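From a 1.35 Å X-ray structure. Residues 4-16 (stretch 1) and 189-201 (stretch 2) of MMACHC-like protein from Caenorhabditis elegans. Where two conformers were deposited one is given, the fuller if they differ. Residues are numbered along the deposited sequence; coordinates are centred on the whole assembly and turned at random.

Stretch 1 (4-16) EMSHAESIKRVVD
Stretch 2, residues 189-201: VLIFPNVKIPEFC

How do the two stretches lie against each other? Residues 5-16 form a helix, held by regular i to i+4 backbone hydrogen bonds from Ala 8 N to Glu 4 O (3.0 Å) through Asp 16 N to Lys 12 O (2.9 Å). Stretch 2 is extended over 189-192, turns a corner through a type I turn from Phe 192 to Val 195 (Val 195 N to Phe 192 O, 3.0 Å), is extended again at 195-196, and enters a second type I turn from Ile 197 to Phe 200 (Phe 200 N to Ile 197 O, 3.0 Å). The chains run in opposite senses: Glu 4 CA lies 5.7 Å from Ile 197 CA, while Val 15 CA and Leu 190 CA are 9.8 Å apart, so the backbones diverge toward the helix's later residues. Together the stretches bury 490 Å².

Which side of the helix faces stretch 2? Ala 8, Ile 11 and Val 15 point toward stretch 2, spaced three and four residues apart so that they share one side of the helix; Ile 11 and Val 15 fill the wider part of the gap. Ile 11 is m at chi1 (-72°) and t at chi2 (165°). Its CG2 sits over one face of the Phe 192 ring, 3.8 Å from the centroid and 29° off the normal, a CH-pi contact in which Ile 11 CG2 comes within 3.4 Å of Phe 192 CZ. Phe 192, with chi1 -59° and chi2 -88°, presents that face to the helix. The other branch of Ile 11 ends in CD1, 3.8 Å from Val 195 CG2. Farther along, Val 15 (t) places CG2 3.9 Å from CD1 of Leu 190, whose CB points toward the helix and whose rotamer is mt (chi1 -52°, chi2 177°).

What happens where the backbones are closer? The small Ala 8 packs its CB 3.7 Å from Ile 197 CG2 and 4.4 Å from Val 195 CG1. Val 195 is t; its CG1 is the methyl nearer Ala 8, and its CG2 also meets the edge of the His 7 ring, 3.9 Å from His 7 CD2. His 7 adopts chi1 -174° and chi2 56°, and its NE2 is hydrogen-bonded elsewhere in the structure. Ile 197, p at chi1 (52°) and t at chi2 (163°), sets its CG2 against both Ala 8 CB and Met 5 SD.

How does Met 5 fit beside the second turn? Its CB points sideways, but an mmm rotamer (-78°, -59°, -46°) folds the chain against stretch 2. Met 5 SD lies 3.6 Å from Ile 197 CG2 and 4.3 Å from Phe 200 CB, with CE oblique to the Phe 200 ring (chi1 -177°, chi2 66°). Glu 199, p at chi1 (65°) with chi2 near -93°, brings its CD to 3.4 Å from Met 5 CG.

Does anything polar join the stretches? No direct hydrogen bond does; Glu 4 N and Lys 196 O are 3.5 Å apart. One water accepts from Lys 196 N (3.0 Å) and, weakly, from Glu 4 N (3.0 Å), bridging the two backbones.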

# COMPACT_ATOMS: atom_id res chain seq x y z
N GLU A 4 19.13 -3.03 -18.13
CA GLU A 4 19.78 -1.67 -18.03
C GLU A 4 18.72 -0.54 -17.93
O GLU A 4 17.52 -0.80 -17.92
CB GLU A 4 20.73 -1.45 -19.22
CG GLU A 4 21.96 -2.35 -19.20
CD GLU A 4 23.01 -1.95 -20.22
OE1 GLU A 4 22.73 -1.08 -21.07
OE2 GLU A 4 24.13 -2.51 -20.17
N MET A 5 19.18 0.70 -17.85
CA MET A 5 18.41 1.76 -17.18
C MET A 5 17.34 2.43 -18.07
O MET A 5 16.30 2.84 -17.57
CB MET A 5 19.35 2.82 -16.61
CG MET A 5 20.02 2.40 -15.31
SD MET A 5 18.86 2.00 -13.97
CE MET A 5 17.72 3.38 -14.07
N SER A 6 17.60 2.57 -19.37
CA SER A 6 16.58 3.03 -20.31
C SER A 6 15.43 2.07 -20.30
O SER A 6 14.27 2.46 -20.24
CB SER A 6 17.14 3.12 -21.73
OG SER A 6 18.09 4.16 -21.85
N HIS A 7 15.76 0.78 -20.36
CA HIS A 7 14.72 -0.26 -20.33
C HIS A 7 13.93 -0.23 -19.01
O HIS A 7 12.70 -0.26 -19.01
CB HIS A 7 15.31 -1.64 -20.61
CG HIS A 7 14.28 -2.71 -20.74
ND1 HIS A 7 13.24 -2.63 -21.64
CD2 HIS A 7 14.13 -3.89 -20.08
CE1 HIS A 7 12.49 -3.72 -21.53
NE2 HIS A 7 13.02 -4.50 -20.60
N ALA A 8 14.64 -0.12 -17.89
CA ALA A 8 13.99 0.04 -16.59
C ALA A 8 13.05 1.25 -16.58
O ALA A 8 11.94 1.17 -16.06
CB ALA A 8 15.03 0.17 -15.48
N GLU A 9 13.50 2.38 -17.14
CA GLU A 9 12.67 3.58 -17.22
C GLU A 9 11.44 3.37 -18.11
O GLU A 9 10.35 3.81 -17.77
CB GLU A 9 13.52 4.80 -17.67
CG GLU A 9 14.38 5.32 -16.55
CD GLU A 9 15.40 6.36 -16.97
OE1 GLU A 9 15.36 6.82 -18.14
OE2 GLU A 9 16.26 6.72 -16.12
N SER A 10 11.60 2.60 -19.20
CA SER A 10 10.46 2.29 -20.10
C SER A 10 9.44 1.39 -19.40
O SER A 10 8.23 1.57 -19.56
CB SER A 10 10.95 1.61 -21.40
OG SER A 10 11.73 2.51 -22.19
N ILE A 11 9.93 0.46 -18.59
CA ILE A 11 9.06 -0.38 -17.79
C ILE A 11 8.25 0.47 -16.80
O ILE A 11 7.01 0.36 -16.72
CB ILE A 11 9.86 -1.46 -17.04
CG1 ILE A 11 10.35 -2.51 -18.02
CG2 ILE A 11 9.02 -2.10 -15.94
CD1 ILE A 11 11.44 -3.41 -17.45
N LYS A 12 8.95 1.31 -16.05
CA LYS A 12 8.27 2.15 -15.08
C LYS A 12 7.27 3.08 -15.79
O LYS A 12 6.17 3.33 -15.26
CB LYS A 12 9.26 2.95 -14.25
CG LYS A 12 8.60 3.70 -13.10
CD LYS A 12 9.62 4.36 -12.20
CE LYS A 12 9.05 4.84 -10.89
NZ LYS A 12 8.04 5.91 -11.04
N ARG A 13 7.61 3.55 -16.99
CA ARG A 13 6.74 4.47 -17.72
C ARG A 13 5.40 3.81 -18.07
O ARG A 13 4.37 4.42 -17.93
CB ARG A 13 7.42 4.98 -18.99
CG ARG A 13 6.76 6.23 -19.57
CD ARG A 13 6.90 7.46 -18.64
NE ARG A 13 8.30 7.75 -18.34
CZ ARG A 13 9.12 8.47 -19.11
NH1 ARG A 13 8.67 9.08 -20.23
NH2 ARG A 13 10.38 8.63 -18.75
N VAL A 14 5.43 2.55 -18.50
CA VAL A 14 4.15 1.86 -18.82
C VAL A 14 3.29 1.70 -17.57
O VAL A 14 2.09 1.91 -17.59
CB VAL A 14 4.38 0.47 -19.42
CG1 VAL A 14 3.04 -0.24 -19.63
CG2 VAL A 14 5.10 0.59 -20.70
N VAL A 15 3.92 1.32 -16.46
CA VAL A 15 3.21 1.19 -15.20
C VAL A 15 2.56 2.51 -14.82
O VAL A 15 1.36 2.56 -14.44
CB VAL A 15 4.14 0.67 -14.08
CG1 VAL A 15 3.43 0.64 -12.74
CG2 VAL A 15 4.66 -0.73 -14.44
N ASP A 16 3.32 3.60 -14.95
CA ASP A 16 2.84 4.92 -14.55
C ASP A 16 1.81 5.51 -15.54
O ASP A 16 0.97 6.32 -15.15
CB ASP A 16 4.02 5.87 -14.39
CG ASP A 16 4.86 5.54 -13.17
OD1 ASP A 16 4.36 4.82 -12.26
OD2 ASP A 16 6.00 6.04 -13.07
N VAL A 189 4.08 -5.17 -5.42
CA VAL A 189 5.42 -5.07 -5.91
C VAL A 189 5.55 -5.92 -7.16
O VAL A 189 5.12 -7.08 -7.19
CB VAL A 189 6.46 -5.52 -4.86
CG1 VAL A 189 7.83 -5.72 -5.49
CG2 VAL A 189 6.54 -4.52 -3.70
N LEU A 190 6.11 -5.32 -8.20
CA LEU A 190 6.46 -6.01 -9.44
C LEU A 190 7.94 -6.29 -9.45
O LEU A 190 8.74 -5.39 -9.15
CB LEU A 190 6.12 -5.14 -10.64
CG LEU A 190 4.71 -4.58 -10.73
CD1 LEU A 190 4.59 -3.68 -11.94
CD2 LEU A 190 3.67 -5.64 -10.77
N ILE A 191 8.31 -7.53 -9.71
CA ILE A 191 9.72 -7.91 -9.76
C ILE A 191 10.03 -8.37 -11.18
O ILE A 191 9.29 -9.14 -11.75
CB ILE A 191 10.02 -9.05 -8.76
CG1 ILE A 191 9.59 -8.62 -7.34
CG2 ILE A 191 11.51 -9.42 -8.78
CD1 ILE A 191 9.74 -9.71 -6.27
N PHE A 192 11.15 -7.87 -11.72
CA PHE A 192 11.55 -8.14 -13.12
C PHE A 192 12.86 -8.93 -13.14
O PHE A 192 13.95 -8.35 -13.14
CB PHE A 192 11.71 -6.83 -13.85
CG PHE A 192 10.44 -6.02 -13.88
CD1 PHE A 192 9.51 -6.20 -14.88
CD2 PHE A 192 10.16 -5.11 -12.87
CE1 PHE A 192 8.32 -5.49 -14.87
CE2 PHE A 192 8.96 -4.39 -12.87
CZ PHE A 192 8.05 -4.59 -13.87
N PRO A 193 12.76 -10.27 -13.12
CA PRO A 193 13.96 -11.07 -12.88
C PRO A 193 15.06 -10.91 -13.93
O PRO A 193 16.22 -11.19 -13.63
CB PRO A 193 13.43 -12.52 -12.87
CG PRO A 193 12.00 -12.39 -12.52
CD PRO A 193 11.55 -11.10 -13.14
N ASN A 194 14.69 -10.49 -15.15
CA ASN A 194 15.67 -10.32 -16.22
C ASN A 194 16.20 -8.90 -16.38
O ASN A 194 16.97 -8.64 -17.30
CB ASN A 194 15.08 -10.80 -17.57
CG ASN A 194 14.68 -12.26 -17.55
OD1 ASN A 194 13.63 -12.64 -18.06
ND2 ASN A 194 15.52 -13.09 -16.94
N VAL A 195 15.83 -8.00 -15.46
CA VAL A 195 16.23 -6.61 -15.57
C VAL A 195 17.10 -6.25 -14.37
O VAL A 195 16.66 -6.31 -13.23
CB VAL A 195 15.01 -5.66 -15.63
CG1 VAL A 195 15.48 -4.23 -15.74
CG2 VAL A 195 14.11 -6.03 -16.81
N LYS A 196 18.35 -5.89 -14.65
CA LYS A 196 19.33 -5.58 -13.61
C LYS A 196 19.69 -4.08 -13.66
O LYS A 196 19.94 -3.50 -14.73
CB LYS A 196 20.59 -6.43 -13.80
CG LYS A 196 20.34 -7.92 -13.96
CD LYS A 196 19.64 -8.51 -12.76
CE LYS A 196 19.36 -10.00 -12.95
NZ LYS A 196 20.61 -10.79 -13.14
N ILE A 197 19.67 -3.45 -12.48
CA ILE A 197 19.87 -2.02 -12.33
C ILE A 197 20.92 -1.74 -11.24
O ILE A 197 20.69 -0.98 -10.30
CB ILE A 197 18.51 -1.29 -12.03
CG1 ILE A 197 17.78 -1.94 -10.85
CG2 ILE A 197 17.61 -1.29 -13.28
CD1 ILE A 197 16.68 -1.06 -10.24
N PRO A 198 22.10 -2.36 -11.37
CA PRO A 198 23.12 -2.23 -10.30
C PRO A 198 23.57 -0.79 -10.02
O PRO A 198 23.97 -0.48 -8.89
CB PRO A 198 24.29 -3.04 -10.85
CG PRO A 198 24.12 -2.97 -12.34
CD PRO A 198 22.63 -3.09 -12.53
N GLU A 199 23.46 0.09 -11.01
CA GLU A 199 23.90 1.48 -10.87
C GLU A 199 22.86 2.37 -10.18
O GLU A 199 23.14 3.52 -9.87
CB GLU A 199 24.27 2.07 -12.25
CG GLU A 199 23.09 2.21 -13.25
CD GLU A 199 22.93 0.99 -14.18
OE1 GLU A 199 23.23 1.11 -15.41
OE2 GLU A 199 22.47 -0.06 -13.70
N PHE A 200 21.65 1.83 -9.96
CA PHE A 200 20.57 2.63 -9.41
C PHE A 200 20.75 2.84 -7.91
O PHE A 200 21.06 1.90 -7.16
CB PHE A 200 19.23 1.96 -9.68
CG PHE A 200 18.05 2.77 -9.20
CD1 PHE A 200 17.74 3.99 -9.78
CD2 PHE A 200 17.26 2.31 -8.14
CE1 PHE A 200 16.66 4.73 -9.35
CE2 PHE A 200 16.15 3.05 -7.73
CZ PHE A 200 15.86 4.26 -8.33
N CYS A 201 20.52 4.07 -7.48
CA CYS A 201 20.56 4.43 -6.05
C CYS A 201 19.23 4.95 -5.62
O CYS A 201 18.79 6.00 -6.09
CB CYS A 201 21.64 5.50 -5.80
SG CYS A 201 23.32 4.97 -6.14
O HOH W 1 19.20 -5.91 -17.48